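Local coordinates for RNA N6-adenosine-methyltransferase METTL16 (PDB 6M1U), which methylates adenosine at N6 in U6 small nuclear RNA and in messenger RNA, with its vertebrate conserved region probably contributing to RNA binding, at residues Leu45-Lys50 / Leu63-Asn68; Lys56-Leu61 / Leu113-Lys118. All blocks are in the same frame, centred on the assembly; numbering follows the deposited sequence.

Contact 1. Residues Leu45-Lys50 / Leu63-Asn68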
loop_
_atom_site.group_PDB
_atom_site.type_symbol
_atom_site.label_atom_id
_atom_site.label_comp_id
_atom_site.label_asym_id
_atom_site.label_seq_id
_atom_site.Cartn_x
_atom_site.Cartn_y
_atom_site.Cartn_z
ATOM N N LEU A 45 -9.599 2.836 -6.097
ATOM C CA LEU A 45 -10.518 1.721 -5.884
ATOM C C LEU A 45 -11.709 2.091 -5.006
ATOM O O LEU A 45 -12.542 1.217 -4.711
ATOM C CB LEU A 45 -9.791 0.526 -5.260
ATOM C CG LEU A 45 -8.416 0.101 -5.802
ATOM C CD1 LEU A 45 -7.969 -1.234 -5.171
ATOM C CD2 LEU A 45 -8.382 0.044 -7.328
ATOM N N LYS A 46 -11.825 3.356 -4.602
ATOM C CA LYS A 46 -12.857 3.782 -3.660
ATOM C C LYS A 46 -12.841 2.899 -2.402
ATOM O O LYS A 46 -13.860 2.613 -1.781
ATOM C CB LYS A 46 -14.225 3.833 -4.358
ATOM C CG LYS A 46 -14.175 4.714 -5.639
ATOM C CD LYS A 46 -15.488 5.407 -5.966
ATOM C CE LYS A 46 -15.877 5.234 -7.462
ATOM N NZ LYS A 46 -17.380 5.362 -7.753
ATOM N N VAL A 47 -11.650 2.459 -2.036
ATOM C CA VAL A 47 -11.361 1.873 -0.736
ATOM C C VAL A 47 -11.254 3.003 0.280
ATOM O O VAL A 47 -10.621 4.032 0.020
ATOM C CB VAL A 47 -10.049 1.064 -0.814
ATOM C CG1 VAL A 47 -9.500 0.706 0.563
ATOM C CG2 VAL A 47 -10.219 -0.172 -1.693
ATOM N N GLN A 48 -11.867 2.827 1.436
ATOM C CA GLN A 48 -11.722 3.804 2.505
ATOM C C GLN A 48 -10.431 3.584 3.287
ATOM O O GLN A 48 -10.094 2.457 3.649
ATOM C CB GLN A 48 -12.904 3.705 3.459
ATOM C CG GLN A 48 -14.232 3.719 2.763
ATOM C CD GLN A 48 -14.593 5.105 2.335
ATOM O OE1 GLN A 48 -14.316 6.074 3.058
ATOM N NE2 GLN A 48 -15.193 5.229 1.147
ATOM N N HIS A 49 -9.725 4.667 3.593
ATOM C CA HIS A 49 -8.534 4.509 4.412
ATOM C C HIS A 49 -8.240 5.794 5.171
ATOM O O HIS A 49 -8.613 6.880 4.739
ATOM C CB HIS A 49 -7.346 4.131 3.551
ATOM C CG HIS A 49 -7.115 5.077 2.428
ATOM N ND1 HIS A 49 -6.264 6.161 2.526
ATOM C CD2 HIS A 49 -7.636 5.119 1.180
ATOM C CE1 HIS A 49 -6.275 6.823 1.385
ATOM N NE2 HIS A 49 -7.092 6.208 0.549
ATOM N N LYS A 50 -7.562 5.653 6.304
ATOM C CA LYS A 50 -7.129 6.774 7.122
ATOM C C LYS A 50 -5.745 6.426 7.646
ATOM O O LYS A 50 -5.481 5.266 7.972
ATOM C CB LYS A 50 -8.091 7.062 8.309
ATOM C CG LYS A 50 -9.235 8.036 8.031
ATOM C CD LYS A 50 -10.352 7.954 9.110
ATOM C CE LYS A 50 -11.827 8.292 8.567
ATOM N NZ LYS A 50 -13.036 7.866 9.457
ATOM N N LEU A 63 -7.365 0.514 6.498
ATOM C CA LEU A 63 -8.250 0.540 5.348
ATOM C C LEU A 63 -9.414 -0.424 5.533
ATOM O O LEU A 63 -9.328 -1.425 6.243
ATOM C CB LEU A 63 -7.505 0.245 4.037
ATOM C CG LEU A 63 -7.210 -1.214 3.826
ATOM C CD1 LEU A 63 -8.140 -1.796 2.783
ATOM C CD2 LEU A 63 -5.779 -1.362 3.423
ATOM N N THR A 64 -10.514 -0.081 4.883
ATOM C CA THR A 64 -11.772 -0.806 4.961
ATOM C C THR A 64 -12.204 -1.040 3.526
ATOM O O THR A 64 -12.557 -0.084 2.828
ATOM C CB THR A 64 -12.816 0.009 5.723
ATOM O OG1 THR A 64 -12.415 0.135 7.087
ATOM C CG2 THR A 64 -14.139 -0.659 5.678
ATOM N N ALA A 65 -12.136 -2.287 3.070
ATOM C CA ALA A 65 -12.645 -2.661 1.760
ATOM C C ALA A 65 -13.892 -3.515 1.940
ATOM O O ALA A 65 -14.167 -4.020 3.030
ATOM C CB ALA A 65 -11.591 -3.404 0.938
ATOM N N ILE A 66 -14.667 -3.651 0.865
ATOM C CA ILE A 66 -15.903 -4.431 0.883
ATOM C C ILE A 66 -15.739 -5.631 -0.043
ATOM O O ILE A 66 -15.064 -5.548 -1.072
ATOM C CB ILE A 66 -17.129 -3.575 0.501
ATOM C CG1 ILE A 66 -18.422 -4.325 0.842
ATOM C CG2 ILE A 66 -17.098 -3.211 -0.961
ATOM C CD1 ILE A 66 -19.500 -3.457 1.492
ATOM N N GLU A 67 -16.304 -6.763 0.351
ATOM C CA GLU A 67 -16.202 -7.980 -0.433
ATOM C C GLU A 67 -17.591 -8.514 -0.692
ATOM O O GLU A 67 -18.497 -8.317 0.115
ATOM C CB GLU A 67 -15.400 -9.034 0.279
ATOM C CG GLU A 67 -15.910 -9.376 1.653
ATOM C CD GLU A 67 -15.453 -10.760 2.103
ATOM O OE1 GLU A 67 -15.876 -11.771 1.461
ATOM O OE2 GLU A 67 -14.656 -10.823 3.083
ATOM N N ASN A 68 -17.764 -9.188 -1.818
ATOM C CA ASN A 68 -19.022 -9.863 -2.103
ATOM C C ASN A 68 -18.759 -11.347 -2.323
ATOM O O ASN A 68 -17.847 -11.713 -3.074
ATOM C CB ASN A 68 -19.720 -9.232 -3.305
ATOM C CG ASN A 68 -18.750 -8.685 -4.296
ATOM O OD1 ASN A 68 -17.537 -8.810 -4.125
ATOM N ND2 ASN A 68 -19.270 -8.081 -5.352
#
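Gln-48 and Thr-64 face one another as an antiparallel hydrogen-bonded pair, where the strand segments 48-50 and 63-67 run at 173°, their axes 4.6 Å apart at closest approach. The two bonds of the pair are unequal. Thr-64 N donates to Gln-48 O over 2.9 Å, whereas the return bond from Gln-48 N to Thr-64 O stretches to 3.3 Å and is more bent, with 143° at the hydrogen. One step on, His-49 and Leu-63 form a non-hydrogen-bonded pair, and Leu-63 CA lies 3.2 Å from Gln-48 O in a CA-H...O contact. Upstream, Lys-46 closes the C-terminal end of helix 30-44 in a Schellman motif, and Val-47 alone leads from there into the strand.

Val-47 makes the main apolar contact. Its CG1 lies anti to the backbone N (chi1 166°) and meets Leu-63 CD1 at 3.6 Å, the two side chains crossing obliquely, while the other branch, CG2, faces Ala-65 CB more loosely at 4.4 Å. His-49 touches Leu-63 through CB alone, 3.9 Å from Leu-63 CB; its imidazole leads away from Leu-63, and the side chain touches Glu-39, Leu-42 and Thr-43 of helix 30-44. Leu-63 continues onto Leu-141 of helix 136-153, which places the His-49/Leu-63 face against the helical layer. Gln-48 and Thr-64 occupy the other face, where the glutamine chain bends at chi2 and carries its amide away from the threonine. This is the open end of a beta hairpin, strands 48-52 and 58-67, forming one edge of an antiparallel sheet packed on helices, consistent with a KA-1-like fold.

Contact 2. Residues Lys56-Leu61 / Leu113-Lys118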
loop_
_atom_site.group_PDB
_atom_site.type_symbol
_atom_site.label_atom_id
_atom_site.label_comp_id
_atom_site.label_asym_id
_atom_site.label_seq_id
_atom_site.Cartn_x
_atom_site.Cartn_y
_atom_site.Cartn_z
ATOM N N LYS A 56 7.837 5.157 15.048
ATOM C CA LYS A 56 8.679 6.287 14.656
ATOM C C LYS A 56 9.251 6.113 13.256
ATOM O O LYS A 56 9.473 7.102 12.553
ATOM C CB LYS A 56 9.800 6.475 15.673
ATOM C CG LYS A 56 9.289 6.721 17.082
ATOM C CD LYS A 56 10.422 6.915 18.072
ATOM C CE LYS A 56 9.883 7.188 19.472
ATOM N NZ LYS A 56 10.985 7.584 20.412
ATOM N N GLU A 57 9.452 4.880 12.817
ATOM C CA GLU A 57 10.127 4.635 11.557
ATOM C C GLU A 57 9.220 3.928 10.552
ATOM O O GLU A 57 9.667 3.067 9.800
ATOM C CB GLU A 57 11.417 3.859 11.808
ATOM C CG GLU A 57 12.458 4.699 12.590
ATOM C CD GLU A 57 13.897 4.188 12.471
ATOM O OE1 GLU A 57 14.103 2.961 12.295
ATOM O OE2 GLU A 57 14.832 5.019 12.556
ATOM N N GLU A 58 7.934 4.307 10.510
ATOM C CA GLU A 58 6.938 3.736 9.591
ATOM C C GLU A 58 5.785 4.725 9.394
ATOM O O GLU A 58 5.620 5.676 10.163
ATOM C CB GLU A 58 6.382 2.399 10.102
ATOM C CG GLU A 58 5.542 2.594 11.340
ATOM C CD GLU A 58 4.936 1.320 11.926
ATOM O OE1 GLU A 58 5.276 0.185 11.519
ATOM O OE2 GLU A 58 4.104 1.467 12.831
ATOM N N VAL A 59 5.000 4.495 8.339
ATOM C CA VAL A 59 3.711 5.142 8.128
ATOM C C VAL A 59 2.648 4.059 7.980
ATOM O O VAL A 59 2.895 3.039 7.331
ATOM C CB VAL A 59 3.731 6.025 6.874
ATOM C CG1 VAL A 59 2.394 6.754 6.699
ATOM C CG2 VAL A 59 4.895 6.972 6.930
ATOM N N SER A 60 1.471 4.268 8.574
ATOM C CA SER A 60 0.428 3.250 8.584
ATOM C C SER A 60 -0.865 3.771 7.975
ATOM O O SER A 60 -1.306 4.884 8.285
ATOM C CB SER A 60 0.128 2.765 10.004
ATOM O OG SER A 60 1.317 2.373 10.660
ATOM N N LEU A 61 -1.485 2.940 7.141
ATOM C CA LEU A 61 -2.856 3.123 6.696
ATOM C C LEU A 61 -3.752 2.088 7.352
ATOM O O LEU A 61 -3.414 0.905 7.366
ATOM C CB LEU A 61 -2.974 2.929 5.204
ATOM C CG LEU A 61 -2.223 3.949 4.424
ATOM C CD1 LEU A 61 -2.393 3.540 2.972
ATOM C CD2 LEU A 61 -2.879 5.268 4.767
ATOM N N LEU A 113 -4.540 -3.284 8.139
ATOM C CA LEU A 113 -3.525 -2.294 8.450
ATOM C C LEU A 113 -2.337 -2.455 7.502
ATOM O O LEU A 113 -1.631 -3.475 7.547
ATOM C CB LEU A 113 -3.081 -2.446 9.897
ATOM C CG LEU A 113 -2.171 -1.325 10.347
ATOM C CD1 LEU A 113 -2.988 -0.017 10.378
ATOM C CD2 LEU A 113 -1.607 -1.720 11.711
ATOM N N ILE A 114 -2.098 -1.444 6.665
ATOM C CA ILE A 114 -0.865 -1.375 5.879
ATOM C C ILE A 114 0.148 -0.548 6.655
ATOM O O ILE A 114 -0.131 0.608 7.010
ATOM C CB ILE A 114 -1.092 -0.772 4.482
ATOM C CG1 ILE A 114 -2.310 -1.394 3.782
ATOM C CG2 ILE A 114 0.137 -1.002 3.629
ATOM C CD1 ILE A 114 -2.471 -0.962 2.327
ATOM N N ASN A 115 1.305 -1.161 6.947
ATOM C CA ASN A 115 2.496 -0.460 7.420
ATOM C C ASN A 115 3.488 -0.319 6.272
ATOM O O ASN A 115 3.736 -1.277 5.532
ATOM C CB ASN A 115 3.178 -1.192 8.579
ATOM C CG ASN A 115 2.333 -1.216 9.830
ATOM O OD1 ASN A 115 1.366 -0.483 9.929
ATOM N ND2 ASN A 115 2.695 -2.053 10.795
ATOM N N VAL A 116 4.056 0.868 6.116
ATOM C CA VAL A 116 5.161 1.069 5.186
ATOM C C VAL A 116 6.377 1.395 6.036
ATOM O O VAL A 116 6.467 2.487 6.606
ATOM C CB VAL A 116 4.861 2.168 4.158
ATOM C CG1 VAL A 116 5.992 2.242 3.169
ATOM C CG2 VAL A 116 3.535 1.879 3.444
ATOM N N LYS A 117 7.239 0.399 6.243
ATOM C CA LYS A 117 8.403 0.595 7.147
ATOM C C LYS A 117 9.715 0.548 6.363
ATOM O O LYS A 117 9.771 -0.140 5.329
ATOM C CB LYS A 117 8.400 -0.462 8.255
ATOM C CG LYS A 117 7.244 -1.450 8.208
ATOM C CD LYS A 117 7.536 -2.741 8.938
ATOM C CE LYS A 117 7.368 -2.626 10.437
ATOM N NZ LYS A 117 7.711 -3.892 11.124
ATOM N N LYS A 118 10.641 1.388 6.816
ATOM C CA LYS A 118 11.971 1.516 6.195
ATOM C C LYS A 118 12.789 0.399 6.797
ATOM O O LYS A 118 13.096 0.470 7.970
ATOM C CB LYS A 118 12.612 2.853 6.557
ATOM C CG LYS A 118 13.959 3.122 5.913
ATOM C CD LYS A 118 14.526 4.478 6.267
ATOM C CE LYS A 118 15.879 4.725 5.638
ATOM N NZ LYS A 118 16.433 6.056 5.987
#
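Ser-60 and Asn-115 meet through their polar ends: Ser-60 OG donates to Asn-115 OD1 over 2.9 Å, lying above the amide plane, 51° out of it. The asparagine amide carries on to Glu-126, which takes a weak hydrogen bond from ND2. Glu-58 crosses the amide on the same face, its carboxylate turned 48° from the amide plane; OE1 comes within 3.5 Å of Asn-115 ND2, but the angle is too poor for a hydrogen bond. With Glu-58 CG between the backbone N and the carbonyl carbon (chi1 68°), the extended chain brings OE1 to the amide, while Glu-58 OE2 bonds to Gly-55 N. An alanine at Asn-115 would probably leave Ser-60 OG without this acceptor and Glu-126 without its weak amide partner.

Lys-117 lies alongside Glu-58, pointing the same way, with CE 3.7 Å from Glu-58 OE1, yet its NZ forms its salt bridge with Glu-126. On the reverse face Leu-61 CB packs on Ile-114 CB at 4.2 Å, next to Val-59/Val-116. Both are antiparallel hydrogen-bonded pairs, each with two backbone bonds, among them Val-116 N to Val-59 O at 2.7 Å. Helix 30-44 covers this apolar face, Thr-35 touching both valines and Glu-39 touching Leu-61, while strand 48-52 flanks Leu-61 through Arg-51 and strand 122-131 flanks Ile-114 through Val-125.

Overall arrangement
Read from the N terminus, the chain passes strand 4-8 and two helices before strand 48-52, then turns back as strand 58-67. Contact 1 closes this hairpin across 12 intervening residues. Contact 2 closes a far longer excursion of 51 residues, much of it the unmodelled 74-106, by laying strand 108-119 against strand 58-67. Since 56-61 falls between the segments of contact 1 and 113-118 follows both, the two closures cross rather than nest. Strand 58-67 serves both, its early part in contact 2 and its later part in contact 1. Leu-63 touching Ile-114 links them directly, illustrating how local and distant pairings share one strand to build a continuous sheet.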